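Class D beta-lactamase (Fusobacterium nucleatum subsp. polymorphum, PDB 4IED) probably hydrolyses beta-lactam antibiotics to substituted beta-amino acids, as a class D beta-lactamase of the penicillin-binding transpeptidase family. Local coordinates at residues A[162-167]-A[174-179]; A[183-186]-A[192-195]. One frame throughout, in Å; residues are numbered along the deposited sequence.

Interaction 1 (A[162-167]-A[174-179]); sequences NLLSQS and ENQEQV
Gln-176 lies against Leu-164 and Ser-167, at the point where the helix bearing 162-167 ends. Gln-176 CB is 3.9 Å from Leu-164 CD1, and the two side chains run past each other in opposite directions. Beyond CG the glutamine chain is extended (chi2 176°), which carries its terminal amide over the backbone of Ser-167, with CD 3.7 Å from Ser-167 CA. Ser-167, with positive phi (54°), is the C-prime residue of a Schellman motif that ends the helix: its own N bonds to Leu-164 O, and Lys-168 N bonds to Leu-163 O. The amide therefore packs on a helix terminus rather than on a regular turn. One residue on, Glu-177 starts out away from this helix, but a bend at chi2 (61°) brings its carboxylate back. A water bridges the remaining gap, accepting from Ser-167 OG at 2.6 Å and donating to Glu-177 OE1 at 2.7 Å. At Val-179 the contact becomes wholly apolar: CG1 meets Leu-164 CD2 at 3.9 Å, the two side chains crossing at about a right angle. Leu-164 thus spans one turn of the helix, with CD1 on Gln-176 and CD2 on Val-179. Around this pair, Leu-164 also touches Ile-61 and Trp-214 of strand 208-216, while Val-179 packs on Thr-64 of helix 62-69, so the Leu-164 side of the contact faces strand 208-216 and the Val-179 side faces helix 62-69.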
loop_
_atom_site.group_PDB
_atom_site.type_symbol
_atom_site.label_atom_id
_atom_site.label_comp_id
_atom_site.label_asym_id
_atom_site.label_seq_id
_atom_site.Cartn_x
_atom_site.Cartn_y
_atom_site.Cartn_z
ATOM N N ASN A 162 3.674 -10.209 1.101
ATOM C CA ASN A 162 4.108 -11.566 0.767
ATOM C C ASN A 162 2.982 -12.570 1.021
ATOM O O ASN A 162 2.684 -13.464 0.208
ATOM C CB ASN A 162 5.375 -11.929 1.520
ATOM C CG ASN A 162 5.741 -13.393 1.247
ATOM O OD1 ASN A 162 5.984 -13.796 0.133
ATOM N ND2 ASN A 162 5.745 -14.111 2.254
ATOM N N LEU A 163 2.329 -12.430 2.134
ATOM C CA LEU A 163 1.179 -13.313 2.468
ATOM C C LEU A 163 -0.062 -13.060 1.548
ATOM O O LEU A 163 -0.697 -14.001 1.046
ATOM C CB LEU A 163 0.805 -13.204 3.932
ATOM C CG LEU A 163 1.877 -13.662 4.894
ATOM C CD1 LEU A 163 1.515 -13.202 6.334
ATOM C CD2 LEU A 163 2.152 -15.123 4.772
ATOM N N LEU A 164 -0.430 -11.804 1.397
ATOM C CA LEU A 164 -1.557 -11.457 0.535
ATOM C C LEU A 164 -1.383 -12.028 -0.880
ATOM O O LEU A 164 -2.309 -12.582 -1.460
ATOM C CB LEU A 164 -1.703 -9.909 0.419
ATOM C CG LEU A 164 -2.861 -9.424 -0.473
ATOM C CD1 LEU A 164 -4.255 -9.996 -0.100
ATOM C CD2 LEU A 164 -2.911 -7.909 -0.527
ATOM N N SER A 165 -0.188 -11.896 -1.437
ATOM C CA SER A 165 0.111 -12.266 -2.844
ATOM C C SER A 165 -0.102 -13.797 -3.055
ATOM O O SER A 165 -0.326 -14.233 -4.127
ATOM C CB SER A 165 1.554 -11.917 -3.199
ATOM O OG SER A 165 2.465 -12.743 -2.525
ATOM N N GLN A 166 -0.002 -14.554 -1.957
ATOM C CA GLN A 166 -0.233 -16.020 -1.961
ATOM C C GLN A 166 -1.573 -16.440 -1.315
ATOM O O GLN A 166 -1.805 -17.649 -1.069
ATOM C CB GLN A 166 0.905 -16.592 -1.159
ATOM C CG GLN A 166 2.307 -16.358 -1.738
ATOM C CD GLN A 166 3.357 -16.935 -0.816
ATOM O OE1 GLN A 166 3.928 -16.313 0.103
ATOM N NE2 GLN A 166 3.486 -18.240 -0.946
ATOM N N SER A 167 -2.440 -15.462 -1.063
ATOM C CA SER A 167 -3.744 -15.731 -0.414
ATOM C C SER A 167 -3.531 -16.485 0.888
ATOM O O SER A 167 -4.345 -17.314 1.285
ATOM C CB SER A 167 -4.725 -16.441 -1.355
ATOM O OG SER A 167 -5.033 -15.515 -2.430
ATOM N N GLU A 174 -11.603 -15.544 -1.727
ATOM C CA GLU A 174 -12.152 -14.748 -2.817
ATOM C C GLU A 174 -11.991 -13.285 -2.455
ATOM O O GLU A 174 -11.967 -12.532 -3.334
ATOM C CB GLU A 174 -13.609 -15.061 -3.247
ATOM C CG GLU A 174 -14.142 -16.324 -2.741
ATOM C CD GLU A 174 -14.874 -15.893 -1.496
ATOM O OE1 GLU A 174 -15.821 -16.601 -1.042
ATOM O OE2 GLU A 174 -14.483 -14.756 -1.169
ATOM N N ASN A 175 -11.870 -12.928 -1.184
ATOM C CA ASN A 175 -11.652 -11.546 -0.839
ATOM C C ASN A 175 -10.202 -11.156 -1.074
ATOM O O ASN A 175 -9.930 -10.067 -1.618
ATOM C CB ASN A 175 -12.038 -11.317 0.615
ATOM C CG ASN A 175 -13.551 -11.507 0.840
ATOM O OD1 ASN A 175 -14.255 -11.341 -0.120
ATOM N ND2 ASN A 175 -14.029 -11.780 2.065
ATOM N N GLN A 176 -9.251 -12.052 -0.731
ATOM C CA GLN A 176 -7.867 -11.794 -1.072
ATOM C C GLN A 176 -7.695 -11.679 -2.571
ATOM O O GLN A 176 -6.976 -10.806 -3.072
ATOM C CB GLN A 176 -6.915 -12.820 -0.447
ATOM C CG GLN A 176 -6.985 -12.837 1.052
ATOM C CD GLN A 176 -6.130 -13.899 1.680
ATOM O OE1 GLN A 176 -6.666 -15.014 2.120
ATOM N NE2 GLN A 176 -4.866 -13.683 1.724
ATOM N N GLU A 177 -8.371 -12.528 -3.312
ATOM C CA GLU A 177 -8.273 -12.504 -4.807
ATOM C C GLU A 177 -8.715 -11.118 -5.384
ATOM O O GLU A 177 -8.131 -10.592 -6.301
ATOM C CB GLU A 177 -9.098 -13.643 -5.450
ATOM C CG GLU A 177 -8.680 -13.979 -6.872
ATOM C CD GLU A 177 -7.168 -14.451 -6.871
ATOM O OE1 GLU A 177 -6.695 -15.129 -5.893
ATOM O OE2 GLU A 177 -6.565 -14.277 -7.900
ATOM N N GLN A 178 -9.814 -10.612 -4.852
ATOM C CA GLN A 178 -10.344 -9.342 -5.243
ATOM C C GLN A 178 -9.367 -8.235 -4.989
ATOM O O GLN A 178 -9.113 -7.366 -5.857
ATOM C CB GLN A 178 -11.654 -9.063 -4.566
ATOM C CG GLN A 178 -12.834 -9.791 -5.114
ATOM C CD GLN A 178 -14.019 -9.488 -4.306
ATOM O OE1 GLN A 178 -14.618 -8.417 -4.350
ATOM N NE2 GLN A 178 -14.340 -10.409 -3.437
ATOM N N VAL A 179 -8.705 -8.294 -3.832
ATOM C CA VAL A 179 -7.745 -7.245 -3.548
ATOM C C VAL A 179 -6.515 -7.339 -4.474
ATOM O O VAL A 179 -5.953 -6.326 -4.931
ATOM C CB VAL A 179 -7.342 -7.271 -2.032
ATOM C CG1 VAL A 179 -6.196 -6.249 -1.770
ATOM C CG2 VAL A 179 -8.556 -6.932 -1.179
HETATM O O HOH W 1 -7.305 -16.099 -3.477
#

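Interaction 2 (A[183-186]-A[192-195]); sequences TILE and ILHG
Leu-193 O receives two backbone N-H groups, from Leu-185 at 2.8 Å and from Glu-186 at 3.2 Å, which defines a classic beta bulge in the antiparallel hairpin of strands 184-187 and 192-200. The Leu-185 N-H arrives in the carbonyl plane, that of Glu-186 tilted from it. In return Leu-193 N donates to Glu-186 O at 2.8 Å, nearly straight at 176°, and beyond the bulge Gly-195 N bonds to Thr-183 O at 3.0 Å. The carboxylate of Glu-186 forms salt bridges with Lys-188 and Arg-244. Leu-185, the extra residue of the bulge, sets its CD1 over the Gly-195 backbone and 4.1 Å from Leu-193 CG. Ile-184 and His-194 form a non-hydrogen-bonded pair and lie side by side, pointing the same way, with Ile-184 CG1 3.4 Å from His-194 NE2, while Ile-184 CD1 reaches on to Ile-192 CD1 at 3.9 Å. The His-194 ring also stacks with Trp-214 of the next strand. Thr-183 follows the preceding helix, and its hydroxyl is hydrogen-bonded to Val-179 O. With OG1 set between the backbone N and the carbonyl carbon (chi1 57°), Thr-183 brings it to the edge of the imidazole, in the ring plane and 3.3 Å from His-194 CD2.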
loop_
_atom_site.group_PDB
_atom_site.type_symbol
_atom_site.label_atom_id
_atom_site.label_comp_id
_atom_site.label_asym_id
_atom_site.label_seq_id
_atom_site.Cartn_x
_atom_site.Cartn_y
_atom_site.Cartn_z
ATOM N N THR A 183 -5.554 -4.211 -7.485
ATOM C CA THR A 183 -4.232 -3.633 -7.372
ATOM C C THR A 183 -3.297 -3.889 -8.549
ATOM O O THR A 183 -2.116 -3.439 -8.483
ATOM C CB THR A 183 -3.521 -4.016 -6.063
ATOM O OG1 THR A 183 -3.449 -5.448 -5.978
ATOM C CG2 THR A 183 -4.207 -3.408 -4.774
ATOM N N ILE A 184 -3.760 -4.474 -9.645
ATOM C CA ILE A 184 -2.940 -4.691 -10.796
ATOM C C ILE A 184 -2.556 -3.329 -11.389
ATOM O O ILE A 184 -3.444 -2.555 -11.750
ATOM C CB ILE A 184 -3.630 -5.566 -11.834
ATOM C CG1 ILE A 184 -3.853 -6.974 -11.228
ATOM C CG2 ILE A 184 -2.753 -5.575 -13.055
ATOM C CD1 ILE A 184 -4.720 -7.870 -12.084
ATOM N N LEU A 185 -1.264 -3.148 -11.580
ATOM C CA LEU A 185 -0.732 -1.945 -12.219
ATOM C C LEU A 185 -0.211 -2.170 -13.611
ATOM O O LEU A 185 -0.572 -1.490 -14.537
ATOM C CB LEU A 185 0.359 -1.371 -11.330
ATOM C CG LEU A 185 -0.022 -0.877 -9.902
ATOM C CD1 LEU A 185 1.262 -0.478 -9.154
ATOM C CD2 LEU A 185 -1.106 0.190 -9.918
ATOM N N GLU A 186 0.580 -3.242 -13.794
ATOM C CA GLU A 186 1.093 -3.542 -15.153
ATOM C C GLU A 186 1.243 -5.030 -15.259
ATOM O O GLU A 186 1.995 -5.676 -14.482
ATOM C CB GLU A 186 2.498 -2.931 -15.327
ATOM C CG GLU A 186 3.112 -3.227 -16.676
ATOM C CD GLU A 186 4.486 -2.642 -17.007
ATOM O OE1 GLU A 186 5.004 -1.909 -16.144
ATOM O OE2 GLU A 186 5.005 -2.867 -18.108
ATOM N N ILE A 192 3.755 -9.548 -13.484
ATOM C CA ILE A 192 2.590 -8.689 -13.178
ATOM C C ILE A 192 2.927 -7.940 -11.856
ATOM O O ILE A 192 3.293 -8.538 -10.832
ATOM C CB ILE A 192 1.290 -9.521 -13.061
ATOM C CG1 ILE A 192 0.142 -8.558 -12.886
ATOM C CG2 ILE A 192 1.324 -10.564 -12.050
ATOM C CD1 ILE A 192 -1.174 -9.255 -13.041
ATOM N N LEU A 193 2.831 -6.615 -11.963
ATOM C CA LEU A 193 3.093 -5.669 -10.882
ATOM C C LEU A 193 1.742 -5.253 -10.303
ATOM O O LEU A 193 0.869 -4.806 -11.029
ATOM C CB LEU A 193 3.783 -4.473 -11.443
ATOM C CG LEU A 193 3.930 -3.238 -10.552
ATOM C CD1 LEU A 193 4.752 -3.510 -9.304
ATOM C CD2 LEU A 193 4.437 -2.007 -11.315
ATOM N N HIS A 194 1.612 -5.462 -8.991
ATOM C CA HIS A 194 0.532 -4.960 -8.147
ATOM C C HIS A 194 1.111 -3.947 -7.140
ATOM O O HIS A 194 2.253 -4.025 -6.692
ATOM C CB HIS A 194 -0.015 -6.073 -7.324
ATOM C CG HIS A 194 -0.663 -7.184 -8.104
ATOM N ND1 HIS A 194 -0.021 -8.214 -8.756
ATOM C CD2 HIS A 194 -1.980 -7.465 -8.146
ATOM C CE1 HIS A 194 -0.952 -9.024 -9.264
ATOM N NE2 HIS A 194 -2.134 -8.621 -8.839
ATOM N N GLY A 195 0.310 -2.932 -6.827
ATOM C CA GLY A 195 0.766 -2.007 -5.754
ATOM C C GLY A 195 -0.168 -0.864 -5.500
ATOM O O GLY A 195 -1.301 -0.826 -6.044
#

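From the N terminus, the chain completes helix 154-165, turns through a short loop and enters helix 173-182; interaction 1 closes that loop. Directly after this second helix comes strand 184-187, and interaction 2 closes the hairpin loop that leads into strand 192-200. The two contacts therefore stand in series, neither nested nor crossed, with centres about 13 Å apart. Helix 173-182 joins them: its 174-179 part packs on the preceding helix, and its end leads straight into the outermost strand on this side of the antiparallel sheet. Trp-214 of strand 208-216 touches residues of both contacts, linking the helix pair and the edge hairpin to one central strand.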